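Beta-N-acetylhexosaminidase (Streptomyces plicatus, PDB 1JAK) hydrolyses beta-linked terminal non-reducing N-acetylhexosamine units, as a family 20 glycoside hydrolase that uses substrate-assisted catalysis in an alpha/beta barrel. Local coordinates at residues 163-168 / 192-197; 246-251 / 311-316. One frame throughout, in Å; residues are numbered along the deposited sequence.

Contact 1. Residues 163-168 / 192-197; sequences MLDVSR and HLHLSD. With IFG ((2R,3R,4S,5R)-2-acetamido-3,4-dihydroxy-5-hydroxymethyl-piperidine), chain F.
H194 O takes one bond, from S167 OG at 3.0 Å, and a weak second one, from V166 N at 3.4 Å. The S167 hydroxyl comes from above the carbonyl plane. It reaches H194 O with OG anti to its own carbonyl carbon (chi1 -65°), and S167 CB packs against D197 CB. Further on the contact becomes charged. R168 NH2 pairs with D197 OD1 at 3.1 Å. The carboxylate does not lie edge-on: D197 OD2 sits over the centre of one guanidinium face, with the two planes 35° apart. H194 NE2 donates to D197 OD2 at 2.6 Å, in the ring plane and on the anti lone pair. H256 bonds D197 OD1. D165 OD2 meets R168 NH1 in the guanidinium plane. The bond from S167 N to D165 OD1 makes an Asx turn, and with that from R168 N an Asx motif, at the start of the loop. NH1 and NH2 of R168 both donate to IFG O3, each at 2.9 Å. An alanine in place of R168 would probably leave the ligand hydroxyl without these two donors and the carboxylates of D165 and D197 without their shared positive mate. The strands are parallel neighbours in the TIM barrel, linked by helix 173-184 as a beta-alpha-beta crossover, and these loops follow their C-terminal ends, where such barrels carry their active sites. Earlier in the strands, L164 N bonds H192 O and H194 N bonds L164 O. M163 CG sits over the H192 ring face, 3.5 Å from the centroid. M163 SD lies over the same face, a Met-aromatic contact 3.8 Å from the H192 ring centroid. E444 accepts the hydrogen bond of H192 ND1.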
# COMPACT_ATOMS: atom_id res chain seq x y z
N MET A 163 0.18 0.52 -3.78
CA MET A 163 1.24 0.36 -4.76
C MET A 163 1.85 1.71 -5.11
O MET A 163 1.15 2.72 -5.18
CB MET A 163 0.71 -0.26 -6.06
CG MET A 163 1.80 -0.53 -7.09
SD MET A 163 1.21 -0.56 -8.81
CE MET A 163 1.21 1.21 -9.17
N LEU A 164 3.16 1.73 -5.32
CA LEU A 164 3.82 2.96 -5.74
C LEU A 164 4.55 2.63 -7.03
O LEU A 164 5.30 1.65 -7.10
CB LEU A 164 4.82 3.47 -4.70
CG LEU A 164 5.53 4.77 -5.14
CD1 LEU A 164 4.51 5.89 -5.34
CD2 LEU A 164 6.56 5.17 -4.10
N ASP A 165 4.31 3.45 -8.05
CA ASP A 165 4.94 3.30 -9.36
C ASP A 165 6.23 4.12 -9.31
O ASP A 165 6.19 5.34 -9.24
CB ASP A 165 3.98 3.87 -10.42
CG ASP A 165 4.59 3.96 -11.82
OD1 ASP A 165 5.76 3.59 -12.03
OD2 ASP A 165 3.86 4.42 -12.72
N VAL A 166 7.38 3.44 -9.31
CA VAL A 166 8.66 4.13 -9.29
C VAL A 166 9.32 4.04 -10.67
O VAL A 166 10.49 4.41 -10.83
CB VAL A 166 9.62 3.56 -8.21
CG1 VAL A 166 9.03 3.79 -6.83
CG2 VAL A 166 9.86 2.07 -8.45
N SER A 167 8.56 3.57 -11.65
CA SER A 167 9.05 3.42 -13.02
C SER A 167 8.81 4.66 -13.87
O SER A 167 9.71 5.12 -14.58
CB SER A 167 8.40 2.21 -13.69
OG SER A 167 8.77 0.99 -13.05
N ARG A 168 7.59 5.20 -13.83
CA ARG A 168 7.27 6.39 -14.62
C ARG A 168 8.12 7.57 -14.14
O ARG A 168 8.68 8.31 -14.95
CB ARG A 168 5.77 6.67 -14.55
CG ARG A 168 4.97 5.85 -15.58
CD ARG A 168 5.44 4.39 -15.67
NE ARG A 168 4.69 3.66 -16.69
CZ ARG A 168 3.51 3.08 -16.49
NH1 ARG A 168 2.93 3.13 -15.29
NH2 ARG A 168 2.87 2.50 -17.50
N HIS A 192 3.15 -2.83 -2.67
CA HIS A 192 3.39 -3.29 -4.02
C HIS A 192 4.27 -2.25 -4.72
O HIS A 192 3.91 -1.08 -4.80
CB HIS A 192 2.03 -3.45 -4.72
CG HIS A 192 2.10 -3.79 -6.18
ND1 HIS A 192 0.97 -3.83 -6.98
CD2 HIS A 192 3.14 -4.06 -7.00
CE1 HIS A 192 1.32 -4.10 -8.22
NE2 HIS A 192 2.63 -4.25 -8.26
N LEU A 193 5.44 -2.67 -5.19
CA LEU A 193 6.34 -1.75 -5.88
C LEU A 193 6.40 -2.11 -7.35
O LEU A 193 6.76 -3.24 -7.71
CB LEU A 193 7.75 -1.82 -5.27
CG LEU A 193 7.92 -1.29 -3.85
CD1 LEU A 193 9.35 -1.51 -3.37
CD2 LEU A 193 7.58 0.20 -3.83
N HIS A 194 6.05 -1.16 -8.21
CA HIS A 194 6.07 -1.35 -9.66
C HIS A 194 7.49 -0.95 -10.06
O HIS A 194 7.76 0.22 -10.35
CB HIS A 194 5.03 -0.45 -10.32
CG HIS A 194 4.75 -0.77 -11.75
ND1 HIS A 194 3.98 -1.85 -12.13
CD2 HIS A 194 5.13 -0.15 -12.89
CE1 HIS A 194 3.90 -1.88 -13.45
NE2 HIS A 194 4.59 -0.86 -13.94
N LEU A 195 8.39 -1.93 -10.07
CA LEU A 195 9.81 -1.73 -10.34
C LEU A 195 10.29 -1.61 -11.78
O LEU A 195 11.45 -1.27 -12.02
CB LEU A 195 10.61 -2.85 -9.66
CG LEU A 195 10.50 -2.94 -8.14
CD1 LEU A 195 11.17 -4.22 -7.66
CD2 LEU A 195 11.16 -1.72 -7.49
N SER A 196 9.42 -1.90 -12.74
CA SER A 196 9.83 -1.80 -14.13
C SER A 196 8.66 -1.48 -15.04
O SER A 196 7.53 -1.87 -14.78
CB SER A 196 10.49 -3.11 -14.60
OG SER A 196 9.55 -4.16 -14.69
N ASP A 197 8.95 -0.74 -16.11
CA ASP A 197 7.93 -0.40 -17.08
C ASP A 197 8.63 0.12 -18.32
O ASP A 197 9.82 -0.14 -18.52
CB ASP A 197 6.95 0.63 -16.51
CG ASP A 197 5.57 0.51 -17.12
OD1 ASP A 197 5.40 0.88 -18.30
OD2 ASP A 197 4.66 0.01 -16.43
N1 IFG F . -2.89 1.34 -16.74
C2 IFG F . -1.52 0.79 -16.61
C3 IFG F . -0.55 1.58 -15.63
C4 IFG F . -0.72 3.11 -15.69
C5 IFG F . -2.20 3.45 -15.51
C6 IFG F . -2.54 4.93 -15.50
C7 IFG F . -2.34 -0.96 -15.09
C8 IFG F . -2.46 -2.36 -14.55
C9 IFG F . -3.09 2.79 -16.58
N2 IFG F . -1.59 -0.62 -16.18
O7 IFG F . -2.98 -0.10 -14.51
O3 IFG F . 0.80 1.24 -15.92
O4 IFG F . -0.29 3.56 -16.98
O6 IFG F . -3.78 5.18 -14.84

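Contact 2. Residues 246-251 / 311-316; sequences EVVPEI and GRYLHI
E250 runs alongside H315: CB, CG and CD pack along it, and the carboxylate lies over its ring. E250 CB packs on H315 CB at 3.5 Å. E250 CG stands anti to the backbone N (chi1 -177°) and comes 3.5 Å from H315 ND1. CD continues over the ring face, and OE1 ends above the ring centre. The carboxylate stacks on the imidazole, with planes 24° apart. Their polar tips turn elsewhere: E250 OE1 takes H192, OE2 takes W350, and H315 bonds G317 and Q365.

The backbones join by H315 N to P249 O at 2.9 Å and I251 N to H315 O at 3.1 Å. These bonds bring together strands 246-250 and 313-315, the pair that closes the barrel. Towards residue 246 the strands diverge, and water 1 bridges V247 O and Y313 O. At that end E246 OE1 accepts R312 NH2 at 2.9 Å and E246 OE2 accepts R312 NE at 3.0 Å. The two groups are nearly coplanar, and both oxygens use their syn lone pairs. R312 grips side-on, through NE and NH2. R312 N also bonds OE2. Three donors thus hold the E246 carboxylate, which would probably keep it charged and fixed in rotation.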
# COMPACT_ATOMS: atom_id res chain seq x y z
N GLU A 246 4.54 -6.04 3.95
CA GLU A 246 5.21 -7.10 3.20
C GLU A 246 5.37 -6.53 1.79
O GLU A 246 4.39 -6.12 1.17
CB GLU A 246 4.32 -8.35 3.18
CG GLU A 246 4.87 -9.54 2.41
CD GLU A 246 3.98 -10.77 2.56
OE1 GLU A 246 2.79 -10.60 2.87
OE2 GLU A 246 4.48 -11.90 2.36
N VAL A 247 6.60 -6.47 1.31
CA VAL A 247 6.86 -5.92 -0.02
C VAL A 247 6.57 -6.92 -1.13
O VAL A 247 7.07 -8.04 -1.11
CB VAL A 247 8.33 -5.43 -0.15
CG1 VAL A 247 8.60 -4.95 -1.57
CG2 VAL A 247 8.58 -4.29 0.84
N VAL A 248 5.74 -6.49 -2.07
CA VAL A 248 5.36 -7.29 -3.22
C VAL A 248 5.97 -6.60 -4.44
O VAL A 248 5.43 -5.60 -4.93
CB VAL A 248 3.82 -7.35 -3.38
CG1 VAL A 248 3.45 -8.17 -4.61
CG2 VAL A 248 3.20 -7.96 -2.14
N PRO A 249 7.11 -7.10 -4.92
CA PRO A 249 7.76 -6.49 -6.08
C PRO A 249 7.11 -6.92 -7.38
O PRO A 249 6.62 -8.04 -7.49
CB PRO A 249 9.19 -7.00 -5.97
CG PRO A 249 8.95 -8.42 -5.52
CD PRO A 249 7.89 -8.26 -4.43
N GLU A 250 7.12 -6.03 -8.37
CA GLU A 250 6.55 -6.35 -9.67
C GLU A 250 7.52 -6.04 -10.80
O GLU A 250 8.09 -4.95 -10.87
CB GLU A 250 5.26 -5.57 -9.94
CG GLU A 250 4.59 -5.95 -11.29
CD GLU A 250 3.51 -4.97 -11.74
OE1 GLU A 250 3.03 -4.18 -10.90
OE2 GLU A 250 3.14 -5.00 -12.94
N ILE A 251 7.71 -7.03 -11.68
CA ILE A 251 8.51 -6.88 -12.88
C ILE A 251 7.46 -7.22 -13.93
O ILE A 251 7.09 -8.39 -14.10
CB ILE A 251 9.68 -7.88 -12.96
CG1 ILE A 251 10.71 -7.56 -11.88
CG2 ILE A 251 10.32 -7.81 -14.35
CD1 ILE A 251 11.33 -6.18 -12.01
N GLY A 311 9.25 -11.72 1.27
CA GLY A 311 7.81 -11.86 1.21
C GLY A 311 7.39 -13.09 0.42
O GLY A 311 8.20 -13.70 -0.27
N ARG A 312 6.11 -13.44 0.52
CA ARG A 312 5.58 -14.63 -0.14
C ARG A 312 5.23 -14.48 -1.62
O ARG A 312 5.15 -15.47 -2.34
CB ARG A 312 4.31 -15.09 0.57
CG ARG A 312 4.50 -15.52 2.01
CD ARG A 312 3.17 -15.56 2.74
NE ARG A 312 2.66 -14.21 3.02
CZ ARG A 312 1.49 -13.96 3.59
NH1 ARG A 312 0.70 -14.96 3.95
NH2 ARG A 312 1.12 -12.71 3.83
N TYR A 313 5.06 -13.24 -2.05
CA TYR A 313 4.61 -12.96 -3.42
C TYR A 313 5.58 -12.31 -4.40
O TYR A 313 6.49 -11.59 -4.01
CB TYR A 313 3.35 -12.10 -3.34
CG TYR A 313 2.39 -12.57 -2.28
CD1 TYR A 313 1.52 -13.64 -2.52
CD2 TYR A 313 2.37 -11.99 -1.01
CE1 TYR A 313 0.68 -14.12 -1.52
CE2 TYR A 313 1.52 -12.46 -0.00
CZ TYR A 313 0.68 -13.53 -0.27
OH TYR A 313 -0.15 -14.01 0.71
N LEU A 314 5.34 -12.57 -5.68
CA LEU A 314 6.13 -11.99 -6.76
C LEU A 314 5.12 -11.66 -7.85
O LEU A 314 4.45 -12.56 -8.38
CB LEU A 314 7.17 -12.99 -7.25
CG LEU A 314 8.30 -12.46 -8.15
CD1 LEU A 314 7.76 -12.03 -9.50
CD2 LEU A 314 8.99 -11.31 -7.44
N HIS A 315 5.00 -10.38 -8.17
CA HIS A 315 4.05 -9.88 -9.18
C HIS A 315 4.71 -9.85 -10.56
O HIS A 315 5.76 -9.23 -10.73
CB HIS A 315 3.63 -8.46 -8.77
CG HIS A 315 2.26 -8.04 -9.24
ND1 HIS A 315 1.88 -8.08 -10.57
CD2 HIS A 315 1.22 -7.50 -8.57
CE1 HIS A 315 0.67 -7.58 -10.69
NE2 HIS A 315 0.24 -7.22 -9.49
N ILE A 316 4.11 -10.53 -11.54
CA ILE A 316 4.67 -10.53 -12.89
C ILE A 316 3.88 -9.66 -13.86
O ILE A 316 4.11 -9.69 -15.07
CB ILE A 316 4.78 -11.97 -13.47
CG1 ILE A 316 3.40 -12.63 -13.55
CG2 ILE A 316 5.74 -12.80 -12.62
CD1 ILE A 316 3.42 -14.02 -14.18
O HOH W 1 6.15 -10.62 -1.49
O HOH W 2 9.38 -8.93 0.23

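In the fold
Both contacts are largely buried and belong to one parallel barrel. Contact 1 joins strands 159-165 and 190-194; contact 2 joins 246-250 and 313-315. Strands 190-194 and 246-250 are neighbours, so the contacts touch: E250 of contact 2 takes bonds from both histidines of contact 1, H192 and H194, and the H192 and H315 rings stack. Contact 1 has its charges at the C-terminal ends of the strands, where R168 meets the inhibitor. Contact 2 has its salt bridge at the other end, where E246 is partly exposed and R312 exposed. Contact 1 has three successive bridges, whereas contact 2 has one bridge and is completed by water.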